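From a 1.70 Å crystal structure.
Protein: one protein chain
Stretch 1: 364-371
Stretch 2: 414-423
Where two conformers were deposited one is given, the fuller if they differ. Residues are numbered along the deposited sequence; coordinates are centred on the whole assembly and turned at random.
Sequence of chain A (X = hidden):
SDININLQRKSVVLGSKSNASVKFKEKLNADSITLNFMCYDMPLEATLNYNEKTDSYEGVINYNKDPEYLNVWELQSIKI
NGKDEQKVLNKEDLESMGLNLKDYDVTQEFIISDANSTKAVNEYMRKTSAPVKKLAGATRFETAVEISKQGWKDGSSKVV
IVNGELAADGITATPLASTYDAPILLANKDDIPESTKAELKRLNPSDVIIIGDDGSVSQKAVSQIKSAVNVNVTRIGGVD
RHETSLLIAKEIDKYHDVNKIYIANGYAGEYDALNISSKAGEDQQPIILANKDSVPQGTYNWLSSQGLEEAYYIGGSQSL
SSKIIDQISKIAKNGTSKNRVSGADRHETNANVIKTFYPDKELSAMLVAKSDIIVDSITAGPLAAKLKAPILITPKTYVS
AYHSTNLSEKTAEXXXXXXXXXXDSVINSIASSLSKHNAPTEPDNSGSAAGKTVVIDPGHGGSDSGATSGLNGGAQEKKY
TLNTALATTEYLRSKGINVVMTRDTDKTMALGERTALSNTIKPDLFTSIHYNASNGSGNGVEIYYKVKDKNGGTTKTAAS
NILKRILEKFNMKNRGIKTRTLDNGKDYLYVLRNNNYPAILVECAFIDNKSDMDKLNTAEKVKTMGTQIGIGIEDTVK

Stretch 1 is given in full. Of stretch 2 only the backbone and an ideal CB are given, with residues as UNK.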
# COMPACT_ATOMS: atom_id res chain seq x y z
N SER A 364 0.33 -5.90 11.77
CA SER A 364 1.60 -6.38 12.34
C SER A 364 2.73 -5.56 11.72
O SER A 364 3.79 -5.43 12.31
CB SER A 364 1.79 -7.85 11.97
OG SER A 364 1.81 -7.93 10.54
N ALA A 365 2.52 -5.00 10.52
CA ALA A 365 3.58 -4.22 9.89
C ALA A 365 3.05 -3.44 8.71
O ALA A 365 1.92 -3.66 8.31
CB ALA A 365 4.67 -5.13 9.37
N MET A 366 3.88 -2.55 8.15
CA MET A 366 3.50 -1.84 6.93
C MET A 366 4.73 -1.74 6.18
O MET A 366 5.71 -1.28 6.72
CB MET A 366 2.93 -0.41 7.19
CG MET A 366 2.60 0.35 5.88
SD MET A 366 1.00 -0.18 5.29
CE MET A 366 -0.08 0.85 6.31
N LEU A 367 4.74 -2.21 4.92
CA LEU A 367 5.96 -2.09 4.12
C LEU A 367 5.77 -0.90 3.20
O LEU A 367 4.79 -0.87 2.46
CB LEU A 367 6.22 -3.40 3.28
CG LEU A 367 6.75 -4.63 4.10
CD1 LEU A 367 5.53 -5.29 4.81
CD2 LEU A 367 7.44 -5.68 3.21
N VAL A 368 6.75 0.02 3.15
CA VAL A 368 6.54 1.25 2.36
C VAL A 368 7.50 1.35 1.21
O VAL A 368 8.70 1.39 1.43
CB VAL A 368 6.74 2.49 3.29
CG1 VAL A 368 6.56 3.80 2.46
CG2 VAL A 368 5.73 2.43 4.43
N ALA A 369 6.97 1.37 -0.04
CA ALA A 369 7.78 1.45 -1.22
C ALA A 369 7.43 2.73 -2.03
O ALA A 369 6.33 3.28 -1.91
CB ALA A 369 7.48 0.24 -2.13
N LYS A 370 8.38 3.18 -2.83
CA LYS A 370 8.20 4.33 -3.69
C LYS A 370 7.20 3.97 -4.75
O LYS A 370 7.31 2.88 -5.30
CB LYS A 370 9.55 4.65 -4.34
CG LYS A 370 10.55 5.21 -3.33
CD LYS A 370 11.96 5.48 -3.97
CE LYS A 370 12.66 4.20 -4.37
NZ LYS A 370 13.84 4.45 -5.26
N SER A 371 6.28 4.86 -5.13
CA SER A 371 5.28 4.47 -6.14
C SER A 371 5.73 4.76 -7.55
O SER A 371 4.97 4.48 -8.47
CB SER A 371 3.98 5.22 -5.91
OG SER A 371 4.27 6.61 -5.87
N UNK A 414 5.62 -2.53 13.11
CA UNK A 414 6.88 -2.22 12.48
C UNK A 414 6.66 -1.64 11.08
O UNK A 414 5.80 -2.16 10.35
CB UNK A 414 7.76 -3.47 12.41
N UNK A 415 7.47 -0.68 10.70
CA UNK A 415 7.35 -0.10 9.39
C UNK A 415 8.60 -0.47 8.67
O UNK A 415 9.71 -0.23 9.17
CB UNK A 415 7.13 1.41 9.43
N UNK A 416 8.49 -1.10 7.49
CA UNK A 416 9.67 -1.40 6.75
C UNK A 416 9.81 -0.44 5.62
O UNK A 416 8.86 -0.29 4.84
CB UNK A 416 9.65 -2.84 6.24
N UNK A 417 10.94 0.19 5.49
CA UNK A 417 11.16 1.11 4.38
C UNK A 417 11.92 0.37 3.29
O UNK A 417 13.06 -0.07 3.45
CB UNK A 417 11.92 2.36 4.83
N UNK A 418 11.27 0.21 2.14
CA UNK A 418 11.86 -0.51 1.02
C UNK A 418 12.58 0.38 0.05
O UNK A 418 12.00 1.34 -0.47
CB UNK A 418 10.78 -1.29 0.27
N UNK A 419 13.83 0.10 -0.21
CA UNK A 419 14.54 0.90 -1.17
C UNK A 419 15.03 2.20 -0.57
O UNK A 419 14.67 2.63 0.51
CB UNK A 419 13.65 1.18 -2.38
N UNK A 420 15.90 2.82 -1.33
CA UNK A 420 16.51 4.09 -0.98
C UNK A 420 15.91 5.23 -1.86
O UNK A 420 15.61 5.01 -3.03
CB UNK A 420 18.03 4.01 -1.15
N UNK A 421 15.73 6.42 -1.30
CA UNK A 421 15.23 7.53 -2.10
C UNK A 421 14.04 8.24 -1.50
O UNK A 421 13.82 9.40 -1.81
CB UNK A 421 14.86 7.03 -3.50
N UNK A 422 13.26 7.55 -0.66
CA UNK A 422 12.13 8.18 -0.04
C UNK A 422 12.67 9.17 1.02
O UNK A 422 13.58 8.81 1.76
CB UNK A 422 11.19 7.14 0.57
N UNK A 423 12.11 10.39 1.11
CA UNK A 423 12.62 11.36 2.08
C UNK A 423 12.38 10.94 3.50
O UNK A 423 11.37 10.32 3.79
CB UNK A 423 11.98 12.73 1.85

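The two stretches run side by side as parallel strands, and the backbones are paired by hydrogen bonds, visible without any side chain of the second strand: Met-366 N donates to O of position 414 (2.9 Å), N of 416 to Met-366 O (2.9 Å), Val-368 N to O of 416 (2.7 Å) and N of 418 to Val-368 O (2.9 Å). Because the strands are extended, side chains in the paired part alternate between the face of Ala-365 and Leu-367 and that of Met-366 and Val-368.

At position 414 the CB lies on the Ala-365 side. Its ideal CB lies 4.4 Å from Ser-364 O and 4.6 Å from Ala-365 CB, neither of them crowding it, so many residues would fit, beta-branched ones especially, given the extended backbone. Thr-414, with chi1 m, comes no nearer than 4.4 Å with its side chain; its contribution to the pairing is the backbone O, which accepts from Met-366 N.

Position 415 turns to the other face, with its ideal CB 5.3 Å from Val-368 CG2. A medium aliphatic side chain would bridge that gap. Val-415 does so, its CG1 reaching 4.0 Å from Val-368 CG2.

At position 416 the CB returns to the face of Ala-365 and Leu-367, 4.0 Å from Leu-367 CG. The small Ala-365 leaves room beside it for something long and flat, so an aromatic residue would suit, though a leucine or methionine could also pack here. It is Tyr-416. Its CB lies 3.9 Å from Leu-367 CG, while the ring, at chi1 m, runs back along the strand and brings CE2 to 3.8 Å from Ala-365 CB, which meets the ring at its edge.

Position 417 points to the face of Val-368, but its CB finds no side chain of stretch 1 nearby, the closest atom being Val-368 O at 4.8 Å. Stretch 1 sets little preference. Gln-417 extends with chi1 and chi2 both t and hardly touches it.

At position 418 the CB points toward stretch 1, 4.3 Å from Ala-369 CA. With an alanine alongside and Leu-367 further back, a branched aliphatic residue is favoured. Ile-418 places its CB 4.3 Å from Ala-369 CB and its CD1 4.3 Å from Leu-367 CD2. Its carbonyl O also receives a water bound to Lys-370 N, linking the strands where direct pairing has ended.

At position 419, phi/psi of 80/167 would jam a CB against the preceding carbonyl. Those angles alone call for glycine; the ideal CB, 3.7 Å from Lys-370 CE, would merely touch the lysine. The residue is Gly-419.

Position 420 points away, leaving its side chain free; a polar one would do. In Asp-420 it is the backbone that matters here: Lys-370 NZ donates to Asp-420 O at 2.9 Å.

Position 421, at 129/-26, again calls for glycine, and a CB would come within 3.3 Å of Lys-370 NZ. Gly-421 leaves the lysine its path.

Position 422 points toward stretch 1, its CB 4.4 Å from Lys-370 CG, with Val-368 deeper in. A long, flexible apolar chain could reach both. Met-422 sets SD 3.6 Å from Val-368 CG1 and CE 4.0 Å from Lys-370 CG.

Position 423 is out of reach, so stretch 1 imposes nothing; it is Lys-423, just before a helix.

Stretch 2, residues 414-423: TVYQIGDGMK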
# COMPACT_ATOMS: atom_id res chain seq x y z
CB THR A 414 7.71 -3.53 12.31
OG1 THR A 414 7.83 -4.16 13.60
CG2 THR A 414 9.10 -3.28 11.73
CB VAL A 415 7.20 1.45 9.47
CG1 VAL A 415 7.30 2.07 8.06
CG2 VAL A 415 5.91 1.83 10.14
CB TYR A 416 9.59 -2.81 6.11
CG TYR A 416 9.60 -3.91 7.14
CD1 TYR A 416 10.74 -4.65 7.37
CD2 TYR A 416 8.45 -4.24 7.85
CE1 TYR A 416 10.74 -5.72 8.31
CE2 TYR A 416 8.45 -5.29 8.77
CZ TYR A 416 9.59 -6.02 8.99
OH TYR A 416 9.51 -7.06 9.92
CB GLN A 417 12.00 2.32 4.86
CG GLN A 417 12.48 3.19 3.73
CD GLN A 417 13.23 4.40 4.34
OE1 GLN A 417 13.36 4.51 5.55
NE2 GLN A 417 13.72 5.33 3.49
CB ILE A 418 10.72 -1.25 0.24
CG1 ILE A 418 9.84 -2.07 1.21
CG2 ILE A 418 11.34 -2.13 -0.87
CD1 ILE A 418 10.65 -3.16 2.00
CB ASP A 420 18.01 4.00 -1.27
CG ASP A 420 18.70 5.23 -0.74
OD1 ASP A 420 19.30 5.96 -1.55
OD2 ASP A 420 18.63 5.47 0.49
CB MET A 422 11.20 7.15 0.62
CG MET A 422 9.94 7.80 1.21
SD MET A 422 8.64 6.58 1.52
CE MET A 422 8.32 6.05 -0.10
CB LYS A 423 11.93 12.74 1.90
CG LYS A 423 12.06 13.29 0.49
CD LYS A 423 13.47 13.21 -0.02
CE LYS A 423 14.07 14.58 -0.13
NZ LYS A 423 14.44 14.86 -1.53
O HOH W 1 10.77 3.69 0.49
O HOH W 2 10.85 1.64 -2.93
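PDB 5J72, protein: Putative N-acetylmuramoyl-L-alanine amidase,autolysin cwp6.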